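Local coordinates for protein light Chain (Clostridium botulinum, PDB 6BVD) that is the zinc metalloprotease light chain of a mosaic botulinum neurotoxin and probably cleaves a neuronal SNARE protein, as its relatives do, at residues A[266-274]-A[363-371]; A[214-222]-A[401-411]. All coordinates share one frame; numbering follows the deposited sequence.

Contact 1 lies at the zinc site: Glu266 in 266-274 is a zinc ligand, its side chain about 2 Å from the metal, and 363-371 packs against that helix. Contact 2 pairs strand 215-219 with the edge strand 406-408 of the antiparallel sheet, and strand 215-219 leads into helix 222-237, which carries the zinc ligands His228 and His232. The centres of the two contacts are about 17 Å apart, and they meet at Lys363. Its N lies 2.9 Å from Gln405 OE1, a probable hydrogen bond, while its aliphatic chain packs on Phe218 and Tyr402, with Lys363 CD 3.7 Å from Phe218 CD2.

Contact 1 (A[266-274]-A[363-371]); sequences EFLTFGGRD and KTRLGYLAE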
ATOM      1  N   GLU A 266       6.661  30.743   5.553  1.00 24.17           N
ATOM      2  CA  GLU A 266       7.240  29.491   6.060  1.00 25.51           C
ATOM      3  C   GLU A 266       6.666  29.188   7.424  1.00 23.79           C
ATOM      4  O   GLU A 266       6.435  28.021   7.755  1.00 28.12           O
ATOM      5  CB  GLU A 266       8.763  29.536   6.150  1.00 20.92           C
ATOM      6  CG  GLU A 266       9.453  29.840   4.823  1.00 24.09           C
ATOM      7  CD  GLU A 266       9.373  28.738   3.789  1.00 32.21           C
ATOM      8  OE1 GLU A 266       8.795  27.649   4.041  1.00 34.14           O
ATOM      9  OE2 GLU A 266       9.914  28.992   2.692  1.00 41.80           O
ATOM     10  N   PHE A 267       6.438  30.227   8.229  1.00 29.58           N
ATOM     11  CA  PHE A 267       5.907  29.951   9.579  1.00 27.46           C
ATOM     12  C   PHE A 267       4.427  29.557   9.498  1.00 31.02           C
ATOM     13  O   PHE A 267       3.951  28.723  10.288  1.00 25.48           O
ATOM     14  CB  PHE A 267       6.110  31.148  10.486  1.00 23.00           C
ATOM     15  CG  PHE A 267       7.561  31.547  10.627  1.00 25.21           C
ATOM     16  CD1 PHE A 267       8.405  30.863  11.495  1.00 22.84           C
ATOM     17  CD2 PHE A 267       8.102  32.544   9.816  1.00 25.10           C
ATOM     18  CE1 PHE A 267       9.745  31.219  11.623  1.00 28.71           C
ATOM     19  CE2 PHE A 267       9.437  32.905   9.927  1.00 27.20           C
ATOM     20  CZ  PHE A 267      10.267  32.241  10.821  1.00 34.32           C
ATOM     21  N   LEU A 268       3.691  30.147   8.551  1.00 32.37           N
ATOM     22  CA  LEU A 268       2.281  29.784   8.389  1.00 30.38           C
ATOM     23  C   LEU A 268       2.183  28.381   7.821  1.00 31.39           C
ATOM     24  O   LEU A 268       1.219  27.643   8.103  1.00 30.18           O
ATOM     25  CB  LEU A 268       1.540  30.778   7.488  1.00 34.95           C
ATOM     26  CG  LEU A 268       1.455  32.228   7.964  1.00 31.55           C
ATOM     27  CD1 LEU A 268       0.842  33.117   6.863  1.00 30.98           C
ATOM     28  CD2 LEU A 268       0.695  32.373   9.286  1.00 24.98           C
ATOM     29  N   THR A 269       3.178  27.992   7.030  1.00 20.15           N
ATOM     30  CA  THR A 269       3.142  26.668   6.438  1.00 21.39           C
ATOM     31  C   THR A 269       3.463  25.611   7.517  1.00 24.46           C
ATOM     32  O   THR A 269       2.816  24.554   7.591  1.00 21.33           O
ATOM     33  CB  THR A 269       4.097  26.560   5.271  1.00 26.28           C
ATOM     34  OG1 THR A 269       3.610  27.403   4.196  1.00 25.17           O
ATOM     35  CG2 THR A 269       4.183  25.105   4.772  1.00 19.58           C
ATOM     36  N   PHE A 270       4.429  25.911   8.380  1.00 20.77           N
ATOM     37  CA  PHE A 270       4.699  24.992   9.479  1.00 20.05           C
ATOM     38  C   PHE A 270       3.487  24.903  10.402  1.00 22.59           C
ATOM     39  O   PHE A 270       3.056  23.817  10.746  1.00 23.24           O
ATOM     40  CB  PHE A 270       5.939  25.401  10.298  1.00 20.52           C
ATOM     41  CG  PHE A 270       6.289  24.362  11.342  1.00 27.89           C
ATOM     42  CD1 PHE A 270       7.091  23.282  11.007  1.00 21.84           C
ATOM     43  CD2 PHE A 270       5.716  24.400  12.605  1.00 29.40           C
ATOM     44  CE1 PHE A 270       7.387  22.283  11.945  1.00 22.44           C
ATOM     45  CE2 PHE A 270       6.000  23.391  13.556  1.00 28.90           C
ATOM     46  CZ  PHE A 270       6.841  22.347  13.215  1.00 27.16           C
ATOM     47  N   GLY A 271       2.917  26.041  10.787  1.00 24.90           N
ATOM     48  CA  GLY A 271       1.729  26.025  11.630  1.00 23.78           C
ATOM     49  C   GLY A 271       2.076  25.897  13.115  1.00 25.81           C
ATOM     50  O   GLY A 271       3.175  26.296  13.534  1.00 23.54           O
ATOM     51  N   GLY A 272       1.133  25.365  13.901  1.00 26.49           N
ATOM     52  CA  GLY A 272       1.309  25.157  15.335  1.00 21.16           C
ATOM     53  C   GLY A 272       1.734  26.457  16.005  1.00 26.85           C
ATOM     54  O   GLY A 272       1.185  27.516  15.720  1.00 33.65           O
ATOM     55  N   ARG A 273       2.762  26.386  16.842  1.00 32.06           N
ATOM     56  CA  ARG A 273       3.233  27.565  17.556  1.00 30.71           C
ATOM     57  C   ARG A 273       3.954  28.561  16.641  1.00 33.94           C
ATOM     58  O   ARG A 273       4.104  29.734  16.997  1.00 33.74           O
ATOM     59  CB  ARG A 273       4.140  27.168  18.721  1.00 37.24           C
ATOM     60  CG  ARG A 273       3.365  26.662  19.930  1.00 52.62           C
ATOM     61  CD  ARG A 273       4.050  27.045  21.238  1.00 72.63           C
ATOM     62  NE  ARG A 273       3.349  26.518  22.409  1.00 83.86           N
ATOM     63  CZ  ARG A 273       2.250  27.057  22.938  1.00 91.08           C
ATOM     64  NH1 ARG A 273       1.649  28.094  22.352  1.00 92.19           N
ATOM     65  NH2 ARG A 273       1.703  26.506  24.016  1.00 93.73           N
ATOM     66  N   ASP A 274       4.460  28.107  15.490  1.00 31.83           N
ATOM     67  CA  ASP A 274       5.118  29.057  14.571  1.00 27.10           C
ATOM     68  C   ASP A 274       4.199  30.178  14.072  1.00 26.51           C
ATOM     69  O   ASP A 274       4.689  31.258  13.680  1.00 29.36           O
ATOM     70  CB  ASP A 274       5.716  28.317  13.384  1.00 27.46           C
ATOM     71  CG  ASP A 274       7.127  27.821  13.655  1.00 38.83           C
ATOM     72  OD1 ASP A 274       7.479  27.581  14.840  1.00 40.73           O
ATOM     73  OD2 ASP A 274       7.848  27.576  12.658  1.00 39.37           O
ATOM     74  N   LYS A 363       6.803  12.053  13.414  1.00 21.66           N
ATOM     75  CA  LYS A 363       7.496  13.033  14.262  1.00 20.77           C
ATOM     76  C   LYS A 363       8.104  14.092  13.373  1.00 25.06           C
ATOM     77  O   LYS A 363       8.669  13.765  12.335  1.00 28.55           O
ATOM     78  CB  LYS A 363       8.589  12.378  15.116  1.00 20.97           C
ATOM     79  CG  LYS A 363       9.083  13.304  16.265  1.00 32.03           C
ATOM     80  CD  LYS A 363      10.237  12.668  17.062  1.00 26.98           C
ATOM     81  CE  LYS A 363      10.597  13.461  18.335  1.00 27.75           C
ATOM     82  NZ  LYS A 363       9.456  13.595  19.334  1.00 25.44           N
ATOM     83  N   THR A 364       8.003  15.356  13.782  1.00 25.26           N
ATOM     84  CA  THR A 364       8.649  16.419  13.045  1.00 21.69           C
ATOM     85  C   THR A 364       9.363  17.368  13.989  1.00 29.54           C
ATOM     86  O   THR A 364       9.276  17.264  15.250  1.00 23.88           O
ATOM     87  CB  THR A 364       7.628  17.161  12.143  1.00 25.90           C
ATOM     88  OG1 THR A 364       8.315  17.846  11.098  1.00 26.01           O
ATOM     89  CG2 THR A 364       6.779  18.113  12.923  1.00 24.07           C
ATOM     90  N   ARG A 365      10.114  18.254  13.362  1.00 25.23           N
ATOM     91  CA  ARG A 365      10.935  19.250  14.020  1.00 26.22           C
ATOM     92  C   ARG A 365      10.112  20.188  14.888  1.00 29.20           C
ATOM     93  O   ARG A 365       8.918  20.390  14.678  1.00 27.41           O
ATOM     94  CB  ARG A 365      11.702  20.060  12.948  1.00 22.34           C
ATOM     95  CG  ARG A 365      10.756  20.694  11.982  1.00 25.49           C
ATOM     96  CD  ARG A 365      11.449  21.457  10.824  1.00 28.77           C
ATOM     97  NE  ARG A 365      10.507  21.745   9.741  1.00 25.64           N
ATOM     98  CZ  ARG A 365      10.791  22.500   8.667  1.00 27.20           C
ATOM     99  NH1 ARG A 365      11.993  23.064   8.544  1.00 23.42           N
ATOM    100  NH2 ARG A 365       9.875  22.703   7.709  1.00 17.35           N
ATOM    101  N   LEU A 366      10.781  20.836  15.833  1.00 29.29           N
ATOM    102  CA  LEU A 366      10.109  21.716  16.775  1.00 28.92           C
ATOM    103  C   LEU A 366       9.502  22.960  16.167  1.00 27.34           C
ATOM    104  O   LEU A 366       8.577  23.542  16.740  1.00 37.66           O
ATOM    105  CB  LEU A 366      11.102  22.119  17.883  1.00 34.47           C
ATOM    106  CG  LEU A 366      11.264  21.018  18.936  1.00 42.44           C
ATOM    107  CD1 LEU A 366      12.318  21.373  19.985  1.00 44.17           C
ATOM    108  CD2 LEU A 366       9.929  20.745  19.616  1.00 40.47           C
ATOM    109  N   GLY A 367      10.018  23.381  15.012  1.00 29.69           N
ATOM    110  CA  GLY A 367       9.519  24.553  14.314  1.00 25.80           C
ATOM    111  C   GLY A 367      10.325  24.755  13.040  1.00 25.71           C
ATOM    112  O   GLY A 367      11.349  24.087  12.847  1.00 25.06           O
ATOM    113  N   TYR A 368       9.899  25.681  12.187  1.00 25.28           N
ATOM    114  CA  TYR A 368      10.597  25.917  10.926  1.00 30.34           C
ATOM    115  C   TYR A 368      12.083  26.268  11.088  1.00 28.47           C
ATOM    116  O   TYR A 368      12.916  25.865  10.281  1.00 32.11           O
ATOM    117  CB  TYR A 368       9.916  27.040  10.136  1.00 27.37           C
ATOM    118  CG  TYR A 368      10.580  27.214   8.791  1.00 29.95           C
ATOM    119  CD1 TYR A 368      10.261  26.357   7.731  1.00 31.30           C
ATOM    120  CD2 TYR A 368      11.542  28.200   8.583  1.00 29.08           C
ATOM    121  CE1 TYR A 368      10.885  26.490   6.499  1.00 34.54           C
ATOM    122  CE2 TYR A 368      12.179  28.330   7.364  1.00 36.85           C
ATOM    123  CZ  TYR A 368      11.834  27.466   6.321  1.00 41.63           C
ATOM    124  OH  TYR A 368      12.444  27.592   5.096  1.00 48.66           O
ATOM    125  N   LEU A 369      12.417  27.006  12.146  1.00 27.44           N
ATOM    126  CA  LEU A 369      13.777  27.469  12.353  1.00 30.71           C
ATOM    127  C   LEU A 369      14.668  26.449  13.038  1.00 36.89           C
ATOM    128  O   LEU A 369      15.803  26.783  13.425  1.00 31.46           O
ATOM    129  CB  LEU A 369      13.777  28.759  13.183  1.00 28.09           C
ATOM    130  CG  LEU A 369      13.197  29.973  12.444  1.00 27.98           C
ATOM    131  CD1 LEU A 369      13.020  31.185  13.366  1.00 27.47           C
ATOM    132  CD2 LEU A 369      14.040  30.336  11.193  1.00 27.03           C
ATOM    133  N   ALA A 370      14.163  25.225  13.206  1.00 31.19           N
ATOM    134  CA  ALA A 370      14.951  24.171  13.857  1.00 33.09           C
ATOM    135  C   ALA A 370      16.195  23.835  13.036  1.00 35.47           C
ATOM    136  O   ALA A 370      16.190  23.931  11.798  1.00 29.55           O
ATOM    137  CB  ALA A 370      14.103  22.905  14.077  1.00 32.88           C
ATOM    138  N   GLU A 371      17.252  23.401  13.729  1.00 32.66           N
ATOM    139  CA  GLU A 371      18.499  23.076  13.055  1.00 31.89           C
ATOM    140  C   GLU A 371      18.304  21.812  12.221  1.00 35.35           C
ATOM    141  O   GLU A 371      17.638  20.859  12.657  1.00 31.36           O
ATOM    142  CB  GLU A 371      19.640  22.887  14.074  1.00 33.61           C
ATOM    143  CG  GLU A 371      21.031  22.791  13.446  1.00 41.33           C
ATOM    144  CD  GLU A 371      22.164  22.698  14.492  1.00 44.42           C
ATOM    145  OE1 GLU A 371      21.881  22.846  15.702  1.00 39.74           O
ATOM    146  OE2 GLU A 371      23.336  22.509  14.087  1.00 35.30           O
TER
HETATM  147  O   HOH W   1      10.569  27.996  14.079  1.00 28.53           O
HETATM  148  O   HOH W   2       6.981  25.554  16.634  1.00 33.29           O
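At the zinc site of this gluzincin-type protease, the helix that supplies the glutamate ligand is covered by the loop 363-371, with Glu266 lying across the ring of Tyr368. Glu266 CB sits over the ring centre, 3.6 Å from the centroid of the Tyr368 ring and only 6° off its normal. The glutamate chain then bends at chi2 (-70°), which carries the carboxylate past the phenol, its plane 17° from that of the ring; Glu266 OE1 comes within 3.4 Å of Tyr368 CE1. His228 and His232 complete the protein ligands of the zinc. Tyr368 also turns its edge to the face of Phe267, and Leu369 CD1 meets the edge of the Phe267 ring.

Asp274 holds the turn 367-370. Asp274 OD2 accepts from Tyr368 N at 2.8 Å on its syn side, nearly straight. One water links Asp274 OD2 to Leu369 N; a second donates to both Asp274 OD1 and Leu366 O.

Phe270 packs against the start of the same turn, with Gly367 CA over one face, 3.8 Å from the Phe270 ring centroid, and Arg365 O at its edge, 3.2 Å from Phe270 CZ. Phe270 also packs on Glu353 and Phe354 of helix 353-360, Arg365 forms a salt bridge with Glu353 and lies on Phe205 of strand 201-208, and Thr269 rests on helix 222-237.

Contact 2 (A[214-222]-A[401-411]); sequences SPSLFIKDP and NYQGQNIGSDI
With CG anti to its carbonyl carbon (chi1 -63°) and the chain extended beyond it, Gln405 points its amide at the carbonyl of Ile219. Asn406 instead has CG anti to its own N (chi1 -166°), which brings its side chain over one face of the Phe218 ring. Gln405 NE2 donates to Ile219 O at 2.9 Å, the bond almost straight and in the amide plane, while Ile219 N donates a hydrogen bond to Gln405 O, also at 2.9 Å. One residue of the strand is therefore held through both its N-H and its carbonyl by a single glutamine.

Further along, Leu217 N donates to Gly408 O and Ile407 N to Leu217 O, the latter tilted from the carbonyl plane. Phe218 and Asn406 form the antiparallel non-hydrogen-bonded pair, with Asn406 CB 3.8 Å from Phe218 CE2 and the ring and amide planes 50° apart. Tyr402 O lies at the edge of the same ring, 3.6 Å from Phe218 CE2. Asn406 OD1 accepts from Gly408 N in an Asx turn.

Away from Phe218, the side chains of Ile407 and Ile219 cross at about a right angle, Ile407 CG2 4.0 Å from Ile219 CB, and Leu217 CD1 reaches Ile411 CD1 at 4.1 Å. Phe376 and Ile414 add to this apolar side.

Gln405 OE1 accepts from Lys363 N and Asn394 ND2. Both ends of this buried amide are satisfied, which fixes its flip; the bond from NE2 to Ile219 O continues the strand pairing through a side chain.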
ATOM      1  N   SER A 214      17.550  12.590  27.340  1.00105.39           N
ATOM      2  CA  SER A 214      18.667  12.428  26.422  1.00 92.25           C
ATOM      3  C   SER A 214      18.267  12.833  25.001  1.00 78.36           C
ATOM      4  O   SER A 214      17.146  12.553  24.556  1.00 74.58           O
ATOM      5  CB  SER A 214      19.180  10.986  26.453  1.00 91.39           C
ATOM      6  OG  SER A 214      18.199  10.090  25.963  1.00 95.79           O
ATOM      7  N   PRO A 215      19.202  13.471  24.279  1.00 65.11           N
ATOM      8  CA  PRO A 215      18.971  13.961  22.917  1.00 61.03           C
ATOM      9  C   PRO A 215      19.143  12.859  21.893  1.00 49.29           C
ATOM     10  O   PRO A 215      19.904  11.919  22.090  1.00 46.57           O
ATOM     11  CB  PRO A 215      20.033  15.048  22.746  1.00 58.78           C
ATOM     12  CG  PRO A 215      21.160  14.623  23.656  1.00 55.08           C
ATOM     13  CD  PRO A 215      20.597  13.686  24.703  1.00 60.59           C
ATOM     14  N   SER A 216      18.393  12.965  20.807  1.00 43.43           N
ATOM     15  CA  SER A 216      18.469  11.971  19.765  1.00 43.03           C
ATOM     16  C   SER A 216      18.108  12.655  18.453  1.00 32.90           C
ATOM     17  O   SER A 216      17.344  13.611  18.456  1.00 30.70           O
ATOM     18  CB  SER A 216      17.506  10.825  20.071  1.00 40.66           C
ATOM     19  OG  SER A 216      17.893  10.139  21.240  1.00 60.80           O
ATOM     20  N   LEU A 217      18.636  12.143  17.346  1.00 29.55           N
ATOM     21  CA  LEU A 217      18.302  12.635  16.010  1.00 29.82           C
ATOM     22  C   LEU A 217      17.194  11.769  15.383  1.00 32.46           C
ATOM     23  O   LEU A 217      17.165  10.552  15.574  1.00 29.60           O
ATOM     24  CB  LEU A 217      19.529  12.632  15.104  1.00 24.98           C
ATOM     25  CG  LEU A 217      20.581  13.716  15.386  1.00 39.06           C
ATOM     26  CD1 LEU A 217      21.747  13.618  14.395  1.00 35.60           C
ATOM     27  CD2 LEU A 217      19.946  15.103  15.353  1.00 37.07           C
ATOM     28  N   PHE A 218      16.285  12.412  14.655  1.00 30.58           N
ATOM     29  CA  PHE A 218      15.187  11.731  13.982  1.00 26.06           C
ATOM     30  C   PHE A 218      15.177  12.088  12.494  1.00 30.94           C
ATOM     31  O   PHE A 218      15.242  13.254  12.143  1.00 25.86           O
ATOM     32  CB  PHE A 218      13.852  12.101  14.635  1.00 25.24           C
ATOM     33  CG  PHE A 218      13.691  11.561  16.040  1.00 25.56           C
ATOM     34  CD1 PHE A 218      14.235  12.255  17.115  1.00 24.26           C
ATOM     35  CD2 PHE A 218      12.997  10.381  16.288  1.00 24.42           C
ATOM     36  CE1 PHE A 218      14.104  11.773  18.439  1.00 32.93           C
ATOM     37  CE2 PHE A 218      12.835   9.899  17.602  1.00 24.22           C
ATOM     38  CZ  PHE A 218      13.407  10.598  18.683  1.00 32.04           C
ATOM     39  N   ILE A 219      15.136  11.084  11.622  1.00 26.09           N
ATOM     40  CA  ILE A 219      15.110  11.365  10.192  1.00 25.10           C
ATOM     41  C   ILE A 219      13.672  11.783   9.799  1.00 26.17           C
ATOM     42  O   ILE A 219      12.675  11.328  10.382  1.00 23.48           O
ATOM     43  CB  ILE A 219      15.606  10.146   9.355  1.00 23.52           C
ATOM     44  CG1 ILE A 219      15.911  10.548   7.896  1.00 29.15           C
ATOM     45  CG2 ILE A 219      14.631   8.987   9.426  1.00 19.67           C
ATOM     46  CD1 ILE A 219      17.152  11.424   7.751  1.00 27.38           C
ATOM     47  N   LYS A 220      13.573  12.675   8.827  1.00 23.92           N
ATOM     48  CA  LYS A 220      12.293  13.191   8.393  1.00 20.44           C
ATOM     49  C   LYS A 220      11.644  12.203   7.419  1.00 23.17           C
ATOM     50  O   LYS A 220      12.340  11.583   6.621  1.00 21.28           O
ATOM     51  CB  LYS A 220      12.477  14.586   7.743  1.00 21.16           C
ATOM     52  CG  LYS A 220      12.943  15.644   8.786  1.00 15.74           C
ATOM     53  CD  LYS A 220      13.520  16.885   8.116  1.00 18.25           C
ATOM     54  CE  LYS A 220      14.026  17.810   9.233  1.00 23.21           C
ATOM     55  NZ  LYS A 220      14.870  18.906   8.717  1.00 30.50           N
ATOM     56  N   ASP A 221      10.324  12.056   7.520  1.00 19.92           N
ATOM     57  CA  ASP A 221       9.532  11.199   6.616  1.00 17.56           C
ATOM     58  C   ASP A 221       9.347  11.946   5.278  1.00 18.41           C
ATOM     59  O   ASP A 221       8.768  12.999   5.267  1.00 23.27           O
ATOM     60  CB  ASP A 221       8.187  10.870   7.255  1.00 19.07           C
ATOM     61  CG  ASP A 221       7.356   9.869   6.437  1.00 29.06           C
ATOM     62  OD1 ASP A 221       7.320  10.019   5.192  1.00 23.69           O
ATOM     63  OD2 ASP A 221       6.751   8.951   7.036  1.00 21.86           O
ATOM     64  N   PRO A 222       9.858  11.394   4.162  1.00 25.10           N
ATOM     65  CA  PRO A 222       9.703  12.084   2.860  1.00 22.53           C
ATOM     66  C   PRO A 222       8.264  12.419   2.490  1.00 20.81           C
ATOM     67  O   PRO A 222       8.084  13.398   1.775  1.00 20.16           O
ATOM     68  CB  PRO A 222      10.294  11.075   1.856  1.00 22.10           C
ATOM     69  CG  PRO A 222      11.323  10.346   2.629  1.00 25.84           C
ATOM     70  CD  PRO A 222      10.698  10.188   4.043  1.00 22.18           C
ATOM     71  N   ASN A 401       7.385   6.009  20.680  1.00 29.09           N
ATOM     72  CA  ASN A 401       8.347   7.105  20.690  1.00 28.68           C
ATOM     73  C   ASN A 401       9.010   7.327  19.314  1.00 33.57           C
ATOM     74  O   ASN A 401      10.147   7.796  19.251  1.00 21.87           O
ATOM     75  CB  ASN A 401       9.402   6.860  21.758  1.00 33.93           C
ATOM     76  CG  ASN A 401       8.783   6.703  23.150  1.00 37.85           C
ATOM     77  OD1 ASN A 401       9.089   5.756  23.871  1.00 44.64           O
ATOM     78  ND2 ASN A 401       7.915   7.643  23.527  1.00 33.46           N
ATOM     79  N   TYR A 402       8.295   6.960  18.246  1.00 21.67           N
ATOM     80  CA  TYR A 402       8.766   7.146  16.866  1.00 28.47           C
ATOM     81  C   TYR A 402      10.151   6.573  16.681  1.00 23.34           C
ATOM     82  O   TYR A 402      10.992   7.190  16.022  1.00 21.24           O
ATOM     83  CB  TYR A 402       8.780   8.636  16.462  1.00 27.81           C
ATOM     84  CG  TYR A 402       7.513   9.385  16.803  1.00 28.41           C
ATOM     85  CD1 TYR A 402       6.369   9.267  16.008  1.00 25.91           C
ATOM     86  CD2 TYR A 402       7.454  10.182  17.947  1.00 27.65           C
ATOM     87  CE1 TYR A 402       5.206   9.938  16.334  1.00 29.27           C
ATOM     88  CE2 TYR A 402       6.313  10.846  18.293  1.00 34.45           C
ATOM     89  CZ  TYR A 402       5.186  10.735  17.481  1.00 39.68           C
ATOM     90  OH  TYR A 402       4.039  11.418  17.857  1.00 42.45           O
ATOM     91  N   GLN A 403      10.392   5.425  17.299  1.00 27.27           N
ATOM     92  CA  GLN A 403      11.682   4.738  17.243  1.00 27.44           C
ATOM     93  C   GLN A 403      12.093   4.438  15.793  1.00 34.18           C
ATOM     94  O   GLN A 403      13.291   4.421  15.460  1.00 30.77           O
ATOM     95  CB  GLN A 403      11.626   3.456  18.072  1.00 30.39           C
ATOM     96  CG  GLN A 403      12.985   2.864  18.394  1.00 45.27           C
ATOM     97  CD  GLN A 403      13.820   3.800  19.294  1.00 48.59           C
ATOM     98  OE1 GLN A 403      13.280   4.503  20.149  1.00 49.93           O
ATOM     99  NE2 GLN A 403      15.125   3.851  19.049  1.00 43.30           N
ATOM    100  N   GLY A 404      11.098   4.251  14.921  1.00 29.27           N
ATOM    101  CA  GLY A 404      11.364   4.024  13.511  1.00 22.28           C
ATOM    102  C   GLY A 404      12.104   5.182  12.855  1.00 25.51           C
ATOM    103  O   GLY A 404      12.846   4.965  11.908  1.00 29.14           O
ATOM    104  N   GLN A 405      11.919   6.405  13.351  1.00 23.35           N
ATOM    105  CA  GLN A 405      12.635   7.553  12.803  1.00 21.78           C
ATOM    106  C   GLN A 405      13.933   7.849  13.565  1.00 27.13           C
ATOM    107  O   GLN A 405      14.779   8.617  13.100  1.00 26.63           O
ATOM    108  CB  GLN A 405      11.736   8.783  12.822  1.00 23.60           C
ATOM    109  CG  GLN A 405      10.476   8.653  11.943  1.00 26.19           C
ATOM    110  CD  GLN A 405       9.565   9.873  12.108  1.00 22.65           C
ATOM    111  OE1 GLN A 405       8.485   9.782  12.678  1.00 24.20           O
ATOM    112  NE2 GLN A 405      10.017  11.020  11.622  1.00 18.52           N
ATOM    113  N   ASN A 406      14.109   7.207  14.722  1.00 27.64           N
ATOM    114  CA  ASN A 406      15.301   7.474  15.551  1.00 27.34           C
ATOM    115  C   ASN A 406      16.574   6.874  14.934  1.00 30.04           C
ATOM    116  O   ASN A 406      16.700   5.654  14.853  1.00 34.73           O
ATOM    117  CB  ASN A 406      15.106   6.901  16.967  1.00 21.89           C
ATOM    118  CG  ASN A 406      16.144   7.451  17.954  1.00 32.85           C
ATOM    119  OD1 ASN A 406      17.321   7.614  17.602  1.00 30.00           O
ATOM    120  ND2 ASN A 406      15.718   7.729  19.178  1.00 28.94           N
ATOM    121  N   ILE A 407      17.530   7.705  14.532  1.00 23.63           N
ATOM    122  CA  ILE A 407      18.681   7.152  13.832  1.00 26.01           C
ATOM    123  C   ILE A 407      19.969   7.186  14.662  1.00 28.40           C
ATOM    124  O   ILE A 407      21.023   6.761  14.200  1.00 36.09           O
ATOM    125  CB  ILE A 407      18.913   7.887  12.476  1.00 27.45           C
ATOM    126  CG1 ILE A 407      19.014   9.391  12.688  1.00 28.88           C
ATOM    127  CG2 ILE A 407      17.751   7.551  11.517  1.00 27.40           C
ATOM    128  CD1 ILE A 407      19.399  10.200  11.414  1.00 31.19           C
ATOM    129  N   GLY A 408      19.896   7.678  15.885  1.00 32.82           N
ATOM    130  CA  GLY A 408      21.090   7.716  16.719  1.00 35.69           C
ATOM    131  C   GLY A 408      21.138   8.928  17.628  1.00 39.28           C
ATOM    132  O   GLY A 408      20.283   9.799  17.567  1.00 39.25           O
ATOM    133  N   SER A 409      22.172   9.009  18.457  1.00 42.93           N
ATOM    134  CA  SER A 409      22.266  10.085  19.425  1.00 45.87           C
ATOM    135  C   SER A 409      22.642  11.433  18.791  1.00 44.74           C
ATOM    136  O   SER A 409      21.989  12.440  19.056  1.00 48.81           O
ATOM    137  CB  SER A 409      23.268   9.699  20.521  1.00 47.94           C
ATOM    138  OG  SER A 409      24.554   9.525  19.958  1.00 55.28           O
ATOM    139  N   ASP A 410      23.698  11.463  17.983  1.00 42.94           N
ATOM    140  CA  ASP A 410      24.075  12.684  17.266  1.00 44.84           C
ATOM    141  C   ASP A 410      24.939  12.357  16.059  1.00 42.32           C
ATOM    142  O   ASP A 410      25.266  11.191  15.844  1.00 45.32           O
ATOM    143  CB  ASP A 410      24.812  13.649  18.212  1.00 53.02           C
ATOM    144  CG  ASP A 410      26.062  13.026  18.843  1.00 65.02           C
ATOM    145  OD1 ASP A 410      26.459  11.905  18.454  1.00 63.87           O
ATOM    146  OD2 ASP A 410      26.652  13.658  19.749  1.00 75.88           O
ATOM    147  N   ILE A 411      25.341  13.381  15.302  1.00 41.84           N
ATOM    148  CA  ILE A 411      26.114  13.172  14.079  1.00 45.11           C
ATOM    149  C   ILE A 411      27.411  12.434  14.412  1.00 52.87           C
ATOM    150  O   ILE A 411      27.790  11.479  13.733  1.00 51.91           O
ATOM    151  CB  ILE A 411      26.450  14.493  13.347  1.00 43.58           C
ATOM    152  CG1 ILE A 411      25.190  15.115  12.737  1.00 40.40           C
ATOM    153  CG2 ILE A 411      27.411  14.226  12.205  1.00 47.59           C
ATOM    154  CD1 ILE A 411      24.599  14.297  11.589  1.00 33.01           C
TER